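Local atomic coordinates of putative NAD dependent dehydrogenase (Micromonospora echinospora, PDB entry 6NOR), a protein that binds NAD and is probably an NAD-dependent oxidoreductase of the GFO/IDH/MocA family, taking part in the biosynthesis of the antibiotic gentamicin. Residues F145-A158 and G270-V282. Sequence-based numbering, arbitrary orientation.
Sequences FVYAPKFVRAHELA and GLVTADLWQGMGV
Phe145 meets Leu276 at about a right angle, ring atom CE1 lying 3.6 Å from methyl CD2; the same methyl rests on one face of the Trp277 indole, near its rim. Beyond Ala148, the N-cap of helix 149-157, Lys150 reaches across to the turn that follows strand 270-275. Its CG stands anti to the backbone N (chi1 -178°) and the chain bends only at chi3, which delivers the ammonium among three backbone carbonyls. Lys150 NZ donates to Asp275 O at 3.0 Å, tilted from the carbonyl plane, and to Gly279 O, also at 3.0 Å but from well above the carbonyl plane of Gly279; a weak third bond goes to Leu276 O. An Asx motif, Gln278 N on Asp275 OD1, braces the same turn. With a methionine in place of Lys150, the carbonyls of Asp275 and Gly279 would probably lose their shared donor, and the turn would be less firmly held to the helix. The next residue, Phe151, brings its ring edge to Ala274 CB, while its CZ lies 3.9 Å from Leu276 CB. One turn beyond Lys150, Ala154 is small enough for its CB to sit 3.9 Å from that of Ala274, bringing helix and strand close. Val272 closes the far end, its CG1 against Ala154 and its CG2 3.9 Å from Leu157 CB. The axes of helix 149-157 and strand 270-275 run antiparallel (176°) and approach to 8.4 Å, over a sheet that a neighbouring subunit's strand continues: the helix-on-open-sheet packing of the GFO/IDH/MocA C-terminal domain, with Phe145 at the NAD-site end, beside Asn144.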
loop_
_atom_site.group_PDB
_atom_site.type_symbol
_atom_site.label_atom_id
_atom_site.label_comp_id
_atom_site.label_asym_id
_atom_site.label_seq_id
_atom_site.Cartn_x
_atom_site.Cartn_y
_atom_site.Cartn_z
ATOM N N PHE A 145 -19.071 -14.460 1.223
ATOM C CA PHE A 145 -17.661 -14.098 1.173
ATOM C C PHE A 145 -16.732 -15.297 1.256
ATOM O O PHE A 145 -15.576 -15.206 0.853
ATOM C CB PHE A 145 -17.314 -13.070 2.263
ATOM C CG PHE A 145 -17.994 -11.744 2.060
ATOM C CD1 PHE A 145 -17.617 -10.918 1.027
ATOM C CD2 PHE A 145 -19.040 -11.352 2.875
ATOM C CE1 PHE A 145 -18.256 -9.702 0.821
ATOM C CE2 PHE A 145 -19.688 -10.153 2.674
ATOM C CZ PHE A 145 -19.295 -9.323 1.651
ATOM N N VAL A 146 -17.219 -16.438 1.727
ATOM C CA VAL A 146 -16.353 -17.613 1.726
ATOM C C VAL A 146 -16.242 -18.171 0.313
ATOM O O VAL A 146 -15.511 -19.109 0.095
ATOM C CB VAL A 146 -16.842 -18.719 2.695
ATOM C CG1 VAL A 146 -16.757 -18.247 4.120
ATOM C CG2 VAL A 146 -18.278 -19.146 2.365
ATOM N N TYR A 147 -16.953 -17.580 -0.648
ATOM C CA TYR A 147 -16.821 -17.991 -2.050
ATOM C C TYR A 147 -16.088 -16.948 -2.877
ATOM O O TYR A 147 -15.887 -17.126 -4.072
ATOM C CB TYR A 147 -18.192 -18.240 -2.718
ATOM C CG TYR A 147 -19.077 -19.274 -2.078
ATOM C CD1 TYR A 147 -19.953 -18.918 -1.070
ATOM C CD2 TYR A 147 -19.095 -20.594 -2.522
ATOM C CE1 TYR A 147 -20.801 -19.843 -0.476
ATOM C CE2 TYR A 147 -19.952 -21.544 -1.930
ATOM C CZ TYR A 147 -20.797 -21.145 -0.899
ATOM O OH TYR A 147 -21.653 -22.023 -0.291
ATOM N N ALA A 148 -15.730 -15.840 -2.252
ATOM C CA ALA A 148 -15.005 -14.787 -2.936
ATOM C C ALA A 148 -13.639 -15.300 -3.380
ATOM O O ALA A 148 -12.870 -15.805 -2.578
ATOM C CB ALA A 148 -14.852 -13.549 -2.030
ATOM N N PRO A 149 -13.343 -15.162 -4.670
ATOM C CA PRO A 149 -12.141 -15.680 -5.332
ATOM C C PRO A 149 -10.852 -15.340 -4.573
ATOM O O PRO A 149 -9.980 -16.188 -4.380
ATOM C CB PRO A 149 -12.168 -14.975 -6.685
ATOM C CG PRO A 149 -13.593 -14.632 -6.903
ATOM C CD PRO A 149 -14.168 -14.343 -5.571
ATOM N N LYS A 150 -10.752 -14.092 -4.139
ATOM C CA LYS A 150 -9.605 -13.633 -3.382
ATOM C C LYS A 150 -9.465 -14.353 -2.048
ATOM O O LYS A 150 -8.361 -14.730 -1.664
ATOM C CB LYS A 150 -9.699 -12.118 -3.162
ATOM C CG LYS A 150 -8.551 -11.524 -2.429
ATOM C CD LYS A 150 -8.718 -10.027 -2.274
ATOM C CE LYS A 150 -8.959 -9.384 -3.617
ATOM N NZ LYS A 150 -9.057 -7.945 -3.454
ATOM N N PHE A 151 -10.581 -14.538 -1.344
ATOM C CA PHE A 151 -10.571 -15.195 -0.044
ATOM C C PHE A 151 -10.348 -16.698 -0.170
ATOM O O PHE A 151 -9.733 -17.296 0.680
ATOM C CB PHE A 151 -11.877 -14.910 0.704
ATOM C CG PHE A 151 -11.981 -13.505 1.241
ATOM C CD1 PHE A 151 -10.875 -12.683 1.307
ATOM C CD2 PHE A 151 -13.186 -13.004 1.651
ATOM C CE1 PHE A 151 -10.977 -11.382 1.797
ATOM C CE2 PHE A 151 -13.298 -11.716 2.143
ATOM C CZ PHE A 151 -12.192 -10.902 2.214
ATOM N N VAL A 152 -10.835 -17.301 -1.243
ATOM C CA VAL A 152 -10.584 -18.701 -1.511
ATOM C C VAL A 152 -9.093 -18.948 -1.683
ATOM O O VAL A 152 -8.526 -19.845 -1.069
ATOM C CB VAL A 152 -11.347 -19.170 -2.765
ATOM C CG1 VAL A 152 -10.883 -20.527 -3.187
ATOM C CG2 VAL A 152 -12.843 -19.184 -2.490
ATOM N N ARG A 153 -8.459 -18.122 -2.503
ATOM C CA ARG A 153 -7.009 -18.112 -2.612
ATOM C C ARG A 153 -6.315 -17.975 -1.267
ATOM O O ARG A 153 -5.403 -18.718 -0.968
ATOM C CB ARG A 153 -6.557 -16.981 -3.522
ATOM C CG ARG A 153 -5.063 -16.911 -3.673
ATOM C CD ARG A 153 -4.509 -18.225 -4.193
ATOM N NE ARG A 153 -3.236 -18.038 -4.859
ATOM C CZ ARG A 153 -2.249 -18.921 -4.854
ATOM N NH1 ARG A 153 -2.382 -20.058 -4.199
ATOM N NH2 ARG A 153 -1.124 -18.661 -5.504
ATOM N N ALA A 154 -6.748 -17.026 -0.453
ATOM C CA ALA A 154 -6.124 -16.815 0.843
ATOM C C ALA A 154 -6.367 -18.007 1.784
ATOM O O ALA A 154 -5.503 -18.373 2.589
ATOM C CB ALA A 154 -6.637 -15.529 1.471
ATOM N N HIS A 155 -7.551 -18.597 1.685
ATOM C CA HIS A 155 -7.876 -19.784 2.455
ATOM C C HIS A 155 -6.930 -20.940 2.124
ATOM O O HIS A 155 -6.486 -21.658 3.007
ATOM C CB HIS A 155 -9.332 -20.185 2.203
ATOM C CG HIS A 155 -9.686 -21.539 2.721
ATOM N ND1 HIS A 155 -10.140 -21.755 4.005
ATOM C CD2 HIS A 155 -9.643 -22.755 2.127
ATOM C CE1 HIS A 155 -10.371 -23.044 4.179
ATOM N NE2 HIS A 155 -10.080 -23.674 3.055
ATOM N N GLU A 156 -6.617 -21.097 0.845
ATOM C CA GLU A 156 -5.682 -22.123 0.381
ATOM C C GLU A 156 -4.267 -21.951 0.957
ATOM O O GLU A 156 -3.646 -22.929 1.367
ATOM C CB GLU A 156 -5.630 -22.120 -1.150
ATOM C CG GLU A 156 -4.644 -23.091 -1.758
ATOM C CD GLU A 156 -4.424 -22.845 -3.246
ATOM O OE1 GLU A 156 -3.619 -23.579 -3.860
ATOM O OE2 GLU A 156 -5.053 -21.915 -3.800
ATOM N N LEU A 157 -3.765 -20.717 1.003
ATOM C CA LEU A 157 -2.451 -20.453 1.619
ATOM C C LEU A 157 -2.500 -20.594 3.119
ATOM O O LEU A 157 -1.517 -20.962 3.732
ATOM C CB LEU A 157 -1.924 -19.045 1.281
ATOM C CG LEU A 157 -1.871 -18.738 -0.216
ATOM C CD1 LEU A 157 -1.412 -17.347 -0.481
ATOM C CD2 LEU A 157 -0.988 -19.728 -0.915
ATOM N N ALA A 158 -3.636 -20.266 3.722
ATOM C CA ALA A 158 -3.749 -20.377 5.172
ATOM C C ALA A 158 -3.798 -21.840 5.611
ATOM O O ALA A 158 -3.737 -22.148 6.797
ATOM C CB ALA A 158 -4.982 -19.625 5.680
ATOM N N GLY A 270 4.473 -18.265 9.771
ATOM C CA GLY A 270 3.998 -17.455 8.662
ATOM C C GLY A 270 2.656 -16.784 8.900
ATOM O O GLY A 270 2.057 -16.955 9.952
ATOM N N LEU A 271 2.197 -16.009 7.919
ATOM C CA LEU A 271 0.908 -15.341 8.016
ATOM C C LEU A 271 0.288 -15.123 6.650
ATOM O O LEU A 271 0.980 -15.123 5.641
ATOM C CB LEU A 271 1.045 -14.003 8.752
ATOM C CG LEU A 271 1.891 -12.891 8.123
ATOM C CD1 LEU A 271 1.089 -12.053 7.138
ATOM C CD2 LEU A 271 2.515 -12.016 9.209
ATOM N N VAL A 272 -1.030 -14.949 6.623
ATOM C CA VAL A 272 -1.739 -14.651 5.395
ATOM C C VAL A 272 -2.761 -13.546 5.650
ATOM O O VAL A 272 -3.458 -13.586 6.642
ATOM C CB VAL A 272 -2.451 -15.894 4.828
ATOM C CG1 VAL A 272 -3.138 -15.561 3.514
ATOM C CG2 VAL A 272 -1.484 -17.018 4.612
ATOM N N THR A 273 -2.823 -12.544 4.775
ATOM C CA THR A 273 -3.837 -11.500 4.881
ATOM C C THR A 273 -4.460 -11.250 3.538
ATOM O O THR A 273 -3.859 -11.545 2.510
ATOM C CB THR A 273 -3.295 -10.133 5.414
ATOM O OG1 THR A 273 -2.464 -9.516 4.428
ATOM C CG2 THR A 273 -2.531 -10.286 6.743
ATOM N N ALA A 274 -5.671 -10.709 3.550
ATOM C CA ALA A 274 -6.379 -10.407 2.322
ATOM C C ALA A 274 -7.334 -9.263 2.581
ATOM O O ALA A 274 -7.932 -9.166 3.638
ATOM C CB ALA A 274 -7.115 -11.630 1.792
ATOM N N ASP A 275 -7.451 -8.391 1.597
ATOM C CA ASP A 275 -8.222 -7.177 1.707
ATOM C C ASP A 275 -9.143 -7.072 0.505
ATOM O O ASP A 275 -8.683 -6.940 -0.630
ATOM C CB ASP A 275 -7.265 -5.981 1.789
ATOM C CG ASP A 275 -7.952 -4.689 2.121
ATOM O OD1 ASP A 275 -9.113 -4.489 1.706
ATOM O OD2 ASP A 275 -7.308 -3.847 2.785
ATOM N N LEU A 276 -10.442 -7.125 0.745
ATOM C CA LEU A 276 -11.406 -7.141 -0.351
ATOM C C LEU A 276 -11.549 -5.788 -1.043
ATOM O O LEU A 276 -11.229 -5.657 -2.219
ATOM C CB LEU A 276 -12.768 -7.604 0.148
ATOM C CG LEU A 276 -13.829 -7.828 -0.921
ATOM C CD1 LEU A 276 -13.344 -8.846 -1.934
ATOM C CD2 LEU A 276 -15.152 -8.269 -0.312
ATOM N N TRP A 277 -12.040 -4.797 -0.310
ATOM C CA TRP A 277 -12.364 -3.489 -0.883
ATOM C C TRP A 277 -11.165 -2.551 -1.055
ATOM O O TRP A 277 -11.170 -1.744 -1.975
ATOM C CB TRP A 277 -13.429 -2.801 -0.033
ATOM C CG TRP A 277 -14.658 -3.641 0.071
ATOM C CD1 TRP A 277 -15.139 -4.270 1.177
ATOM C CD2 TRP A 277 -15.520 -4.000 -1.001
ATOM N NE1 TRP A 277 -16.265 -4.990 0.866
ATOM C CE2 TRP A 277 -16.519 -4.840 -0.471
ATOM C CE3 TRP A 277 -15.552 -3.686 -2.365
ATOM C CZ2 TRP A 277 -17.551 -5.355 -1.253
ATOM C CZ3 TRP A 277 -16.577 -4.207 -3.139
ATOM C CH2 TRP A 277 -17.561 -5.031 -2.578
ATOM N N GLN A 278 -10.143 -2.668 -0.199
ATOM C CA GLN A 278 -8.936 -1.839 -0.336
ATOM C C GLN A 278 -7.805 -2.614 -1.014
ATOM O O GLN A 278 -6.685 -2.144 -1.069
ATOM C CB GLN A 278 -8.441 -1.311 1.023
ATOM C CG GLN A 278 -9.314 -0.238 1.654
ATOM C CD GLN A 278 -10.656 -0.774 2.150
ATOM O OE1 GLN A 278 -10.713 -1.697 2.967
ATOM N NE2 GLN A 278 -11.738 -0.202 1.645
ATOM N N GLY A 279 -8.099 -3.803 -1.526
ATOM C CA GLY A 279 -7.089 -4.585 -2.215
ATOM C C GLY A 279 -7.434 -4.874 -3.664
ATOM O O GLY A 279 -7.062 -5.904 -4.210
ATOM N N MET A 280 -8.138 -3.958 -4.307
ATOM C CA MET A 280 -8.540 -4.209 -5.668
ATOM C C MET A 280 -7.557 -3.675 -6.699
ATOM O O MET A 280 -7.694 -3.969 -7.873
ATOM C CB MET A 280 -9.938 -3.660 -5.901
ATOM C CG MET A 280 -10.889 -4.817 -5.952
ATOM S SD MET A 280 -12.617 -4.515 -5.975
ATOM C CE MET A 280 -13.193 -6.034 -5.262
ATOM N N GLY A 281 -6.552 -2.925 -6.251
ATOM C CA GLY A 281 -5.448 -2.525 -7.104
ATOM C C GLY A 281 -5.756 -1.392 -8.067
ATOM O O GLY A 281 -5.013 -1.165 -9.005
ATOM N N VAL A 282 -6.858 -0.687 -7.851
ATOM C CA VAL A 282 -7.175 0.484 -8.665
ATOM C C VAL A 282 -7.206 1.727 -7.790
ATOM O O VAL A 282 -7.814 1.724 -6.729
ATOM C CB VAL A 282 -8.531 0.327 -9.386
ATOM C CG1 VAL A 282 -8.866 1.553 -10.215
ATOM C CG2 VAL A 282 -8.517 -0.893 -10.243
#